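PDB 3BRN: lipocalin from Argas monolakensis, which binds serotonin inside its beta-barrel pocket and probably serves as a tick scavenger of biogenic amines. Local coordinates for residues Asn20-Asn24 with Gly25-Leu29; Val75-Gly79 with Asp80-Val84; Leu117-Ser121 with Ser122-Leu126. All coordinates share one frame; numbering follows the deposited sequence.

Interaction 1. Residues Asn20-Asn24 with Gly25-Leu29; sequences NGPGN and GGYYL. With SRO (serotonin), chain C.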
ATOM      1  N   ASN A  20       1.193   6.269  -7.923  1.00 39.66           N
ATOM      2  CA  ASN A  20       2.281   7.211  -8.061  1.00 37.34           C
ATOM      3  C   ASN A  20       2.690   7.878  -6.787  1.00 38.11           C
ATOM      4  O   ASN A  20       3.820   8.170  -6.602  1.00 41.76           O
ATOM      5  CB  ASN A  20       1.911   8.296  -9.039  1.00 39.81           C
ATOM      6  CG  ASN A  20       1.854   7.825 -10.427  1.00 35.10           C
ATOM      7  OD1 ASN A  20       2.540   6.937 -10.827  1.00 46.17           O
ATOM      8  ND2 ASN A  20       1.040   8.466 -11.189  1.00 27.63           N
ATOM      9  N   GLY A  21       1.742   8.179  -5.936  1.00 33.23           N
ATOM     10  CA  GLY A  21       2.023   8.773  -4.641  1.00 37.25           C
ATOM     11  C   GLY A  21       2.770  10.089  -4.760  1.00 45.62           C
ATOM     12  O   GLY A  21       2.580  10.825  -5.727  1.00 44.50           O
ATOM     13  N   PRO A  22       3.749  10.310  -3.870  1.00 46.61           N
ATOM     14  CA  PRO A  22       4.463  11.582  -3.835  1.00 49.46           C
ATOM     15  C   PRO A  22       5.356  11.749  -5.057  1.00 49.38           C
ATOM     16  O   PRO A  22       5.922  12.824  -5.268  1.00 55.99           O
ATOM     17  CB  PRO A  22       5.320  11.453  -2.578  1.00 48.97           C
ATOM     18  CG  PRO A  22       5.635   9.995  -2.513  1.00 48.44           C
ATOM     19  CD  PRO A  22       4.402   9.287  -3.033  1.00 40.67           C
ATOM     20  N   GLY A  23       5.512  10.682  -5.833  1.00 49.95           N
ATOM     21  CA  GLY A  23       6.371  10.708  -7.014  1.00 49.69           C
ATOM     22  C   GLY A  23       7.792  10.234  -6.756  1.00 52.15           C
ATOM     23  O   GLY A  23       8.704  10.517  -7.536  1.00 48.37           O
ATOM     24  N   ASN A  24       7.977   9.494  -5.668  1.00 49.67           N
ATOM     25  CA  ASN A  24       9.289   8.969  -5.289  1.00 51.25           C
ATOM     26  C   ASN A  24       9.122   7.908  -4.203  1.00 49.13           C
ATOM     27  O   ASN A  24       8.025   7.746  -3.661  1.00 45.92           O
ATOM     28  CB  ASN A  24      10.190  10.099  -4.771  1.00 46.70           C
ATOM     29  CG  ASN A  24       9.730  10.649  -3.430  1.00 49.96           C
ATOM     30  OD1 ASN A  24      10.003  10.069  -2.381  1.00 50.81           O
ATOM     31  ND2 ASN A  24       9.111  11.820  -3.455  1.00 54.89           N
ATOM     32  N   GLY A  25      10.185   7.143  -3.954  1.00 39.71           N
ATOM     33  CA  GLY A  25      10.212   6.170  -2.860  1.00 40.17           C
ATOM     34  C   GLY A  25       9.263   4.990  -3.006  1.00 37.98           C
ATOM     35  O   GLY A  25       9.164   4.365  -4.082  1.00 36.28           O
ATOM     36  N   GLY A  26       8.621   4.637  -1.894  1.00 33.86           N
ATOM     37  CA  GLY A  26       7.726   3.488  -1.860  1.00 31.90           C
ATOM     38  C   GLY A  26       6.889   3.439  -0.601  1.00 35.88           C
ATOM     39  O   GLY A  26       6.915   4.371   0.202  1.00 31.79           O
ATOM     40  N   TYR A  27       6.116   2.359  -0.468  1.00 35.22           N
ATOM     41  CA  TYR A  27       5.137   2.198   0.603  1.00 32.39           C
ATOM     42  C   TYR A  27       5.345   0.869   1.338  1.00 35.43           C
ATOM     43  O   TYR A  27       5.484  -0.185   0.708  1.00 34.19           O
ATOM     44  CB  TYR A  27       3.710   2.255   0.032  1.00 27.98           C
ATOM     45  CG  TYR A  27       3.259   3.642  -0.378  1.00 32.70           C
ATOM     46  CD1 TYR A  27       2.374   4.369   0.406  1.00 27.35           C
ATOM     47  CD2 TYR A  27       3.642   4.177  -1.600  1.00 35.12           C
ATOM     48  CE1 TYR A  27       1.959   5.648   0.028  1.00 26.96           C
ATOM     49  CE2 TYR A  27       3.229   5.421  -1.994  1.00 33.36           C
ATOM     50  CZ  TYR A  27       2.373   6.144  -1.196  1.00 36.03           C
ATOM     51  OH  TYR A  27       2.033   7.413  -1.585  1.00 32.88           O
ATOM     52  N   TYR A  28       5.377   0.931   2.670  1.00 29.43           N
ATOM     53  CA  TYR A  28       5.393  -0.266   3.486  1.00 32.86           C
ATOM     54  C   TYR A  28       3.961  -0.647   3.773  1.00 31.75           C
ATOM     55  O   TYR A  28       3.152   0.235   4.044  1.00 30.38           O
ATOM     56  CB  TYR A  28       6.043   0.007   4.836  1.00 28.44           C
ATOM     57  CG  TYR A  28       7.536   0.164   4.788  1.00 43.12           C
ATOM     58  CD1 TYR A  28       8.111   1.421   4.743  1.00 40.50           C
ATOM     59  CD2 TYR A  28       8.375  -0.946   4.819  1.00 36.95           C
ATOM     60  CE1 TYR A  28       9.477   1.577   4.811  1.00 38.01           C
ATOM     61  CE2 TYR A  28       9.753  -0.796   4.814  1.00 48.45           C
ATOM     62  CZ  TYR A  28      10.290   0.468   4.813  1.00 31.36           C
ATOM     63  OH  TYR A  28      11.655   0.646   4.870  1.00 50.20           O
ATOM     64  N   LEU A  29       3.702  -1.949   3.901  1.00 32.16           N
ATOM     65  CA  LEU A  29       2.394  -2.384   4.392  1.00 33.74           C
ATOM     66  C   LEU A  29       2.499  -2.262   5.906  1.00 29.68           C
ATOM     67  O   LEU A  29       3.300  -2.956   6.512  1.00 32.83           O
ATOM     68  CB  LEU A  29       2.092  -3.826   3.991  1.00 30.63           C
ATOM     69  CG  LEU A  29       0.833  -4.471   4.618  1.00 29.66           C
ATOM     70  CD1 LEU A  29      -0.378  -3.634   4.243  1.00 24.32           C
ATOM     71  CD2 LEU A  29       0.675  -5.862   4.018  1.00 32.29           C
TER
HETATM   72  OH  SRO C 158       1.944  -0.825  -7.148  1.00 30.72           O
HETATM   73  CZ3 SRO C 158       1.107  -1.163  -6.112  1.00 20.96           C
HETATM   74  CH2 SRO C 158       0.462  -2.395  -6.184  1.00 22.30           C
HETATM   75  CZ2 SRO C 158      -0.307  -2.851  -5.110  1.00 29.99           C
HETATM   76  CE2 SRO C 158      -0.448  -1.995  -4.028  1.00 20.32           C
HETATM   77  NE1 SRO C 158      -1.140  -2.049  -2.862  1.00 19.00           N
HETATM   78  CD1 SRO C 158      -0.897  -0.926  -2.145  1.00 18.43           C
HETATM   79  CG  SRO C 158      -0.047  -0.102  -2.884  1.00 20.61           C
HETATM   80  CD2 SRO C 158       0.210  -0.778  -4.073  1.00 25.20           C
HETATM   81  CE3 SRO C 158       0.953  -0.389  -5.079  1.00 28.32           C
HETATM   82  CB  SRO C 158       0.442   1.266  -2.473  1.00 25.24           C
HETATM   83  CA  SRO C 158      -0.150   2.347  -3.399  1.00 24.56           C
HETATM   84  NZ  SRO C 158       0.478   3.632  -3.076  1.00 24.95           N

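Interaction 2. Residues Val75-Gly79 with Asp80-Val84; sequences VTVNG and DKIEV. With SRO (serotonin), chain C.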
ATOM      1  N   VAL A  75       1.160  -3.899 -12.660  1.00 39.25           N
ATOM      2  CA  VAL A  75       0.023  -3.235 -12.037  1.00 36.69           C
ATOM      3  C   VAL A  75      -0.693  -2.395 -13.105  1.00 37.66           C
ATOM      4  O   VAL A  75      -0.046  -1.709 -13.896  1.00 40.26           O
ATOM      5  CB  VAL A  75       0.496  -2.324 -10.885  1.00 39.85           C
ATOM      6  CG1 VAL A  75       1.307  -1.147 -11.441  1.00 27.47           C
ATOM      7  CG2 VAL A  75      -0.702  -1.851 -10.032  1.00 34.45           C
ATOM      8  N   THR A  76      -2.012  -2.541 -13.182  1.00 34.63           N
ATOM      9  CA  THR A  76      -2.851  -1.770 -14.096  1.00 39.48           C
ATOM     10  C   THR A  76      -3.877  -1.010 -13.271  1.00 40.66           C
ATOM     11  O   THR A  76      -4.451  -1.558 -12.329  1.00 40.78           O
ATOM     12  CB  THR A  76      -3.621  -2.698 -15.065  1.00 40.44           C
ATOM     13  OG1 THR A  76      -2.720  -3.684 -15.589  1.00 41.94           O
ATOM     14  CG2 THR A  76      -4.217  -1.891 -16.231  1.00 37.30           C
ATOM     15  N   VAL A  77      -4.045   0.269 -13.584  1.00 37.86           N
ATOM     16  CA  VAL A  77      -4.887   1.162 -12.791  1.00 37.60           C
ATOM     17  C   VAL A  77      -6.109   1.667 -13.553  1.00 36.29           C
ATOM     18  O   VAL A  77      -5.985   2.205 -14.651  1.00 36.82           O
ATOM     19  CB  VAL A  77      -4.071   2.357 -12.248  1.00 35.01           C
ATOM     20  CG1 VAL A  77      -3.112   1.891 -11.135  1.00 30.74           C
ATOM     21  CG2 VAL A  77      -3.283   3.003 -13.359  1.00 36.56           C
ATOM     22  N   ASN A  78      -7.287   1.479 -12.958  1.00 39.64           N
ATOM     23  CA  ASN A  78      -8.549   1.995 -13.495  1.00 43.12           C
ATOM     24  C   ASN A  78      -9.487   2.447 -12.359  1.00 35.33           C
ATOM     25  O   ASN A  78      -9.800   1.663 -11.475  1.00 37.99           O
ATOM     26  CB  ASN A  78      -9.248   0.919 -14.344  1.00 40.74           C
ATOM     27  CG  ASN A  78      -8.414   0.479 -15.550  1.00 52.74           C
ATOM     28  OD1 ASN A  78      -8.492   1.241 -16.639  1.00 55.18           O
ATOM     29  ND2 ASN A  78      -7.770  -0.569 -15.522  1.00 40.33           N
ATOM     30  N   GLY A  79     -10.005   3.669 -12.432  1.00 33.66           N
ATOM     31  CA  GLY A  79     -10.892   4.164 -11.369  1.00 33.02           C
ATOM     32  C   GLY A  79     -10.181   3.966 -10.044  1.00 31.10           C
ATOM     33  O   GLY A  79      -8.979   4.160  -9.970  1.00 30.33           O
ATOM     34  N   ASP A  80     -10.862   3.370  -9.073  1.00 32.88           N
ATOM     35  CA  ASP A  80     -10.236   3.073  -7.788  1.00 33.50           C
ATOM     36  C   ASP A  80      -9.610   1.685  -7.681  1.00 38.78           C
ATOM     37  O   ASP A  80      -9.264   1.243  -6.583  1.00 34.65           O
ATOM     38  CB  ASP A  80     -11.222   3.309  -6.630  1.00 35.94           C
ATOM     39  CG  ASP A  80     -12.435   2.389  -6.692  1.00 43.05           C
ATOM     40  OD1 ASP A  80     -12.565   1.641  -7.682  1.00 49.54           O
ATOM     41  OD2 ASP A  80     -13.283   2.442  -5.768  1.00 52.23           O
ATOM     42  N   LYS A  81      -9.372   1.039  -8.820  1.00 35.13           N
ATOM     43  CA  LYS A  81      -8.821  -0.319  -8.824  1.00 39.68           C
ATOM     44  C   LYS A  81      -7.332  -0.393  -9.161  1.00 36.14           C
ATOM     45  O   LYS A  81      -6.882   0.149 -10.170  1.00 37.80           O
ATOM     46  CB  LYS A  81      -9.591  -1.220  -9.792  1.00 42.09           C
ATOM     47  CG  LYS A  81     -11.077  -1.301  -9.525  1.00 44.41           C
ATOM     48  CD  LYS A  81     -11.354  -1.851  -8.144  1.00 45.56           C
ATOM     49  CE  LYS A  81     -12.847  -1.712  -7.825  1.00 51.43           C
ATOM     50  NZ  LYS A  81     -13.212  -2.545  -6.648  1.00 45.44           N
ATOM     51  N   ILE A  82      -6.581  -1.066  -8.294  1.00 33.70           N
ATOM     52  CA  ILE A  82      -5.188  -1.432  -8.562  1.00 42.82           C
ATOM     53  C   ILE A  82      -5.168  -2.934  -8.814  1.00 43.85           C
ATOM     54  O   ILE A  82      -5.498  -3.726  -7.926  1.00 42.66           O
ATOM     55  CB  ILE A  82      -4.264  -1.120  -7.356  1.00 42.56           C
ATOM     56  CG1 ILE A  82      -4.218   0.391  -7.091  1.00 32.43           C
ATOM     57  CG2 ILE A  82      -2.829  -1.657  -7.595  1.00 36.68           C
ATOM     58  CD1 ILE A  82      -3.556   0.755  -5.763  1.00 40.87           C
ATOM     59  N   GLU A  83      -4.957  -3.306 -10.072  1.00 39.83           N
ATOM     60  CA  GLU A  83      -5.002  -4.710 -10.470  1.00 42.52           C
ATOM     61  C   GLU A  83      -3.601  -5.248 -10.676  1.00 40.29           C
ATOM     62  O   GLU A  83      -2.855  -4.746 -11.514  1.00 35.49           O
ATOM     63  CB  GLU A  83      -5.814  -4.875 -11.755  1.00 47.25           C
ATOM     64  CG  GLU A  83      -5.876  -6.315 -12.247  1.00 57.39           C
ATOM     65  CD  GLU A  83      -6.664  -7.220 -11.315  1.00 59.53           C
ATOM     66  OE1 GLU A  83      -7.678  -6.756 -10.757  1.00 70.20           O
ATOM     67  OE2 GLU A  83      -6.289  -8.402 -11.168  1.00 66.17           O
ATOM     68  N   VAL A  84      -3.227  -6.241  -9.874  1.00 39.48           N
ATOM     69  CA  VAL A  84      -1.877  -6.759  -9.891  1.00 37.83           C
ATOM     70  C   VAL A  84      -1.853  -8.158 -10.511  1.00 42.56           C
ATOM     71  O   VAL A  84      -2.782  -8.950 -10.304  1.00 37.98           O
ATOM     72  CB  VAL A  84      -1.247  -6.798  -8.473  1.00 44.78           C
ATOM     73  CG1 VAL A  84       0.022  -7.630  -8.481  1.00 43.70           C
ATOM     74  CG2 VAL A  84      -0.950  -5.394  -7.988  1.00 38.99           C
TER
HETATM   75  OH  SRO C 158       1.944  -0.825  -7.148  1.00 30.72           O
HETATM   76  CZ3 SRO C 158       1.107  -1.163  -6.112  1.00 20.96           C
HETATM   77  CH2 SRO C 158       0.462  -2.395  -6.184  1.00 22.30           C
HETATM   78  CZ2 SRO C 158      -0.307  -2.851  -5.110  1.00 29.99           C
HETATM   79  CE2 SRO C 158      -0.448  -1.995  -4.028  1.00 20.32           C
HETATM   80  NE1 SRO C 158      -1.140  -2.049  -2.862  1.00 19.00           N
HETATM   81  CD1 SRO C 158      -0.897  -0.926  -2.145  1.00 18.43           C
HETATM   82  CG  SRO C 158      -0.047  -0.102  -2.884  1.00 20.61           C
HETATM   83  CD2 SRO C 158       0.210  -0.778  -4.073  1.00 25.20           C
HETATM   84  CE3 SRO C 158       0.953  -0.389  -5.079  1.00 28.32           C
HETATM   85  CB  SRO C 158       0.442   1.266  -2.473  1.00 25.24           C
HETATM   86  CA  SRO C 158      -0.150   2.347  -3.399  1.00 24.56           C
HETATM   87  NZ  SRO C 158       0.478   3.632  -3.076  1.00 24.95           N

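Interaction 3. Residues Leu117-Ser121 with Ser122-Leu126; sequences LWVHS and SAINL. With SRO (serotonin), chain C.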
ATOM      1  N   LEU A 117      -3.385  -0.785   5.593  1.00 28.15           N
ATOM      2  CA  LEU A 117      -2.858   0.566   5.652  1.00 29.41           C
ATOM      3  C   LEU A 117      -1.446   0.530   5.083  1.00 30.36           C
ATOM      4  O   LEU A 117      -0.582  -0.152   5.623  1.00 32.15           O
ATOM      5  CB  LEU A 117      -2.825   1.046   7.108  1.00 29.55           C
ATOM      6  CG  LEU A 117      -2.120   2.377   7.389  1.00 35.29           C
ATOM      7  CD1 LEU A 117      -2.827   3.529   6.705  1.00 29.49           C
ATOM      8  CD2 LEU A 117      -2.054   2.607   8.899  1.00 30.74           C
ATOM      9  N   TRP A 118      -1.214   1.295   4.040  1.00 29.04           N
ATOM     10  CA  TRP A 118       0.089   1.413   3.442  1.00 28.45           C
ATOM     11  C   TRP A 118       0.644   2.785   3.722  1.00 30.77           C
ATOM     12  O   TRP A 118      -0.067   3.731   3.654  1.00 31.89           O
ATOM     13  CB  TRP A 118       0.022   1.142   1.961  1.00 28.21           C
ATOM     14  CG  TRP A 118      -0.340  -0.200   1.547  1.00 26.49           C
ATOM     15  CD1 TRP A 118      -1.557  -0.713   1.514  1.00 27.25           C
ATOM     16  CD2 TRP A 118       0.533  -1.216   1.098  1.00 30.76           C
ATOM     17  NE1 TRP A 118      -1.534  -1.976   1.072  1.00 30.20           N
ATOM     18  CE2 TRP A 118      -0.243  -2.325   0.816  1.00 33.64           C
ATOM     19  CE3 TRP A 118       1.901  -1.304   0.916  1.00 35.19           C
ATOM     20  CZ2 TRP A 118       0.293  -3.489   0.325  1.00 30.14           C
ATOM     21  CZ3 TRP A 118       2.419  -2.465   0.448  1.00 32.61           C
ATOM     22  CH2 TRP A 118       1.633  -3.533   0.150  1.00 33.61           C
ATOM     23  N   VAL A 119       1.911   2.879   4.093  1.00 34.31           N
ATOM     24  CA  VAL A 119       2.505   4.176   4.431  1.00 29.51           C
ATOM     25  C   VAL A 119       3.814   4.401   3.683  1.00 32.79           C
ATOM     26  O   VAL A 119       4.640   3.495   3.571  1.00 31.16           O
ATOM     27  CB  VAL A 119       2.715   4.354   5.957  1.00 36.54           C
ATOM     28  CG1 VAL A 119       3.139   5.797   6.280  1.00 30.61           C
ATOM     29  CG2 VAL A 119       1.450   3.999   6.714  1.00 30.86           C
ATOM     30  N   HIS A 120       3.932   5.581   3.073  1.00 35.11           N
ATOM     31  CA  HIS A 120       5.114   5.965   2.312  1.00 36.47           C
ATOM     32  C   HIS A 120       6.370   5.971   3.189  1.00 35.06           C
ATOM     33  O   HIS A 120       6.312   6.345   4.357  1.00 31.50           O
ATOM     34  CB  HIS A 120       4.897   7.353   1.699  1.00 31.88           C
ATOM     35  CG  HIS A 120       5.915   7.726   0.673  1.00 35.39           C
ATOM     36  ND1 HIS A 120       7.003   8.519   0.964  1.00 36.23           N
ATOM     37  CD2 HIS A 120       6.057   7.348  -0.619  1.00 39.27           C
ATOM     38  CE1 HIS A 120       7.782   8.598  -0.100  1.00 35.35           C
ATOM     39  NE2 HIS A 120       7.231   7.899  -1.074  1.00 40.62           N
ATOM     40  N   SER A 121       7.499   5.558   2.616  1.00 38.43           N
ATOM     41  CA  SER A 121       8.773   5.538   3.341  1.00 41.14           C
ATOM     42  C   SER A 121       9.113   6.869   4.035  1.00 42.98           C
ATOM     43  O   SER A 121       9.671   6.877   5.129  1.00 37.26           O
ATOM     44  CB  SER A 121       9.912   5.106   2.419  1.00 41.34           C
ATOM     45  OG  SER A 121       9.824   5.777   1.171  1.00 42.18           O
ATOM     46  N   SER A 122       8.710   7.992   3.448  1.00 41.14           N
ATOM     47  CA  SER A 122       8.925   9.278   4.099  1.00 42.69           C
ATOM     48  C   SER A 122       8.144   9.470   5.404  1.00 41.32           C
ATOM     49  O   SER A 122       8.529  10.275   6.246  1.00 41.75           O
ATOM     50  CB  SER A 122       8.647  10.433   3.133  1.00 42.68           C
ATOM     51  OG  SER A 122       7.266  10.551   2.859  1.00 54.20           O
ATOM     52  N   ALA A 123       7.046   8.742   5.585  1.00 39.49           N
ATOM     53  CA  ALA A 123       6.172   8.989   6.727  1.00 36.76           C
ATOM     54  C   ALA A 123       6.078   7.813   7.693  1.00 39.65           C
ATOM     55  O   ALA A 123       5.407   7.900   8.710  1.00 40.46           O
ATOM     56  CB  ALA A 123       4.770   9.408   6.258  1.00 40.14           C
ATOM     57  N   ILE A 124       6.799   6.740   7.404  1.00 35.48           N
ATOM     58  CA  ILE A 124       6.617   5.494   8.137  1.00 37.77           C
ATOM     59  C   ILE A 124       7.006   5.560   9.624  1.00 38.90           C
ATOM     60  O   ILE A 124       6.385   4.902  10.458  1.00 39.90           O
ATOM     61  CB  ILE A 124       7.311   4.319   7.418  1.00 36.78           C
ATOM     62  CG1 ILE A 124       6.835   2.972   7.968  1.00 40.41           C
ATOM     63  CG2 ILE A 124       8.836   4.480   7.485  1.00 35.67           C
ATOM     64  CD1 ILE A 124       5.435   2.568   7.539  1.00 28.00           C
ATOM     65  N   ASN A 125       7.977   6.402   9.970  1.00 42.44           N
ATOM     66  CA  ASN A 125       8.422   6.523  11.370  1.00 45.42           C
ATOM     67  C   ASN A 125       7.647   7.552  12.198  1.00 47.61           C
ATOM     68  O   ASN A 125       7.999   7.821  13.350  1.00 50.53           O
ATOM     69  CB  ASN A 125       9.932   6.816  11.452  1.00 43.78           C
ATOM     70  CG  ASN A 125      10.780   5.691  10.880  1.00 41.55           C
ATOM     71  OD1 ASN A 125      11.224   5.762   9.736  1.00 41.19           O
ATOM     72  ND2 ASN A 125      10.923   4.608  11.636  1.00 40.80           N
ATOM     73  N   LEU A 126       6.581   8.111  11.632  1.00 47.16           N
ATOM     74  CA  LEU A 126       5.773   9.077  12.374  1.00 50.60           C
ATOM     75  C   LEU A 126       5.002   8.389  13.491  1.00 51.22           C
ATOM     76  O   LEU A 126       4.830   7.168  13.482  1.00 53.27           O
ATOM     77  CB  LEU A 126       4.821   9.855  11.454  1.00 47.49           C
ATOM     78  CG  LEU A 126       5.413  10.722  10.335  1.00 50.64           C
ATOM     79  CD1 LEU A 126       4.326  11.589   9.737  1.00 48.09           C
ATOM     80  CD2 LEU A 126       6.568  11.585  10.817  1.00 56.10           C
TER
HETATM   81  OH  SRO C 158       1.944  -0.825  -7.148  1.00 30.72           O
HETATM   82  CZ3 SRO C 158       1.107  -1.163  -6.112  1.00 20.96           C
HETATM   83  CH2 SRO C 158       0.462  -2.395  -6.184  1.00 22.30           C
HETATM   84  CZ2 SRO C 158      -0.307  -2.851  -5.110  1.00 29.99           C
HETATM   85  CE2 SRO C 158      -0.448  -1.995  -4.028  1.00 20.32           C
HETATM   86  NE1 SRO C 158      -1.140  -2.049  -2.862  1.00 19.00           N
HETATM   87  CD1 SRO C 158      -0.897  -0.926  -2.145  1.00 18.43           C
HETATM   88  CG  SRO C 158      -0.047  -0.102  -2.884  1.00 20.61           C
HETATM   89  CD2 SRO C 158       0.210  -0.778  -4.073  1.00 25.20           C
HETATM   90  CE3 SRO C 158       0.953  -0.389  -5.079  1.00 28.32           C
HETATM   91  CB  SRO C 158       0.442   1.266  -2.473  1.00 25.24           C
HETATM   92  CA  SRO C 158      -0.150   2.347  -3.399  1.00 24.56           C
HETATM   93  NZ  SRO C 158       0.478   3.632  -3.076  1.00 24.95           N

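Interaction 1. Residues Asn20-Asn24 with Gly25-Leu29
The phenolic oxygen of Tyr27 rests against two neighbouring carbons: OH lies 3.3 Å from Gly21 CA and 3.3 Å from Pro22 CD. The contact is local, formed where a short helix gives way, through a turn, to the first strand of a lipocalin barrel, and it shows how such an entry loop can position a ligand-binding ring. Gly21 CA comes in at the edge of the ring, close to its plane. The proline ring and the Tyr27 side chain run toward each other from opposite directions, meeting obliquely, with Pro22 CD 4.2 Å from Tyr27 CZ.

The loop owes its shape to a type II' beta turn from Asn20 to Gly23, closed by the backbone bond from Gly23 N to Asn20 O at 3.1 Å. Gly21 takes the positive phi that this turn asks of its second residue, and the lack of a side chain lets its CA approach the hydroxyl closely. Gly25 also has positive phi as the chain swings into strand 26-32. Just before it, the carbonyl oxygen of Asn24 accepts a hydrogen bond from His120 NE2, joining the loop to strand 115-120; the ring of that histidine also meets the Tyr27 ring edge-to-face.

Tyr27 turns its CG away from its own carbonyl carbon and beside the backbone N (chi1 -74°), which presents one ring face to the ligand. Serotonin NZ sits over the centre of that face, 3.4 Å above the plane. If the amine is protonated, as expected, this is a cation-pi contact. The ligand is also hydrogen-bonded to Ser18 O and Asp106 OD2. The amine leans slightly to one side of the ring, with serotonin NZ 3.5 Å from Tyr27 CE2 but 4.0 Å from Tyr27 CE1.

Interaction 2. Residues Val75-Gly79 with Asp80-Val84
Ile82 packs against Val75 within a beta hairpin of the lipocalin barrel that has a two-residue loop, strands 67-78 and 81-85 being joined by a type II' turn from Asn78 to Lys81. From CB, which shares a face of the sheet with Val75, Val77 and Val84, the Ile82 side chain forks. The CG2 branch, anti to the backbone N, crosses the valine at a slant; Ile82 CG2 to Val75 CG2 is 3.2 Å, tighter than usual for two methyls. The same methyl also lies 3.7 Å from serotonin CH2. The other branch leaves beside the backbone N (chi1 -64°), with Ile82 CG1 a loose 4.5 Å from Val77 CG1. Extended chi2 then carries CD1 to the ligand, 4.4 Å from serotonin CA. Ala15 and Val19 of helix 15-20 pack on this isoleucine too.

The backbone keeps the branches in register: Thr76 and Glu83 exchange two nearly straight N-H to O bonds, and Asn78 and Lys81 exchange another two. At the turn, Gly79 adopts positive phi, and Lys81 N reaches Asn78 O at 2.8 Å from above the carbonyl plane. At the far end of the hairpin contact, where Val84 pairs with Val75, Val84 CG2 adds a second methyl to the pocket wall, 3.8 Å from serotonin CH2.

Interaction 3. Residues Leu117-Ser121 with Ser122-Leu126
Two torsions bring His120 and Ser122 together: the imidazole extends opposite its backbone N (chi1 -168°), while Ser122 OG folds back between its own N and carbonyl carbon (chi1 71°). His120 ND1 and Ser122 OG thus hydrogen-bond at 2.8 Å, the hydroxyl lying at the ring edge near its plane. On the far side of the imidazole, NE2 is hydrogen-bonded to Asn24 O, which leaves the ring held from two directions. Ser121 OG stands over one face, displaced toward the rim.

The backbone turns here too, Ala123 N bonding to His120 O at 2.8 Å from well above the carbonyl plane. This is where strand 115-120 of the lipocalin barrel, paired with strand 26-32, runs into the loop that leads to helix 131-140. Val119 faces the loop: its CB meets Ile124 CD1 at 3.6 Å, and its CG1 lies 4.0 Å from Ala123 CB.

Trp118 points away from this packing, into the serotonin pocket. Its NE1 is hydrogen-bonded to Glu116 OE1. The ligand indole leans over the tryptophan, the two planes inclined by about 50°, and serotonin CD1 sits over the ring centre, 3.3 Å above the plane.

In the fold
From the N terminus, interaction 1 comes first, closing the loop between helix 15-20 and strand 26-32. Interaction 2 follows at the tip of the hairpin of strands 67-78 and 81-85, and interaction 3 where strand 115-120 runs out into a loop. The three lie in series, none nested in or crossing another. Interactions 1 and 3 nevertheless meet in space, because strands 26-32 and 115-120 are neighbours; Gly26 O to Ser121 N, a probable hydrogen bond, joins them. Interaction 2 lies across the chain's centre from interaction 3, with centres about 21 Å apart. All three reach serotonin, which bridges these parts of one curled antiparallel sheet.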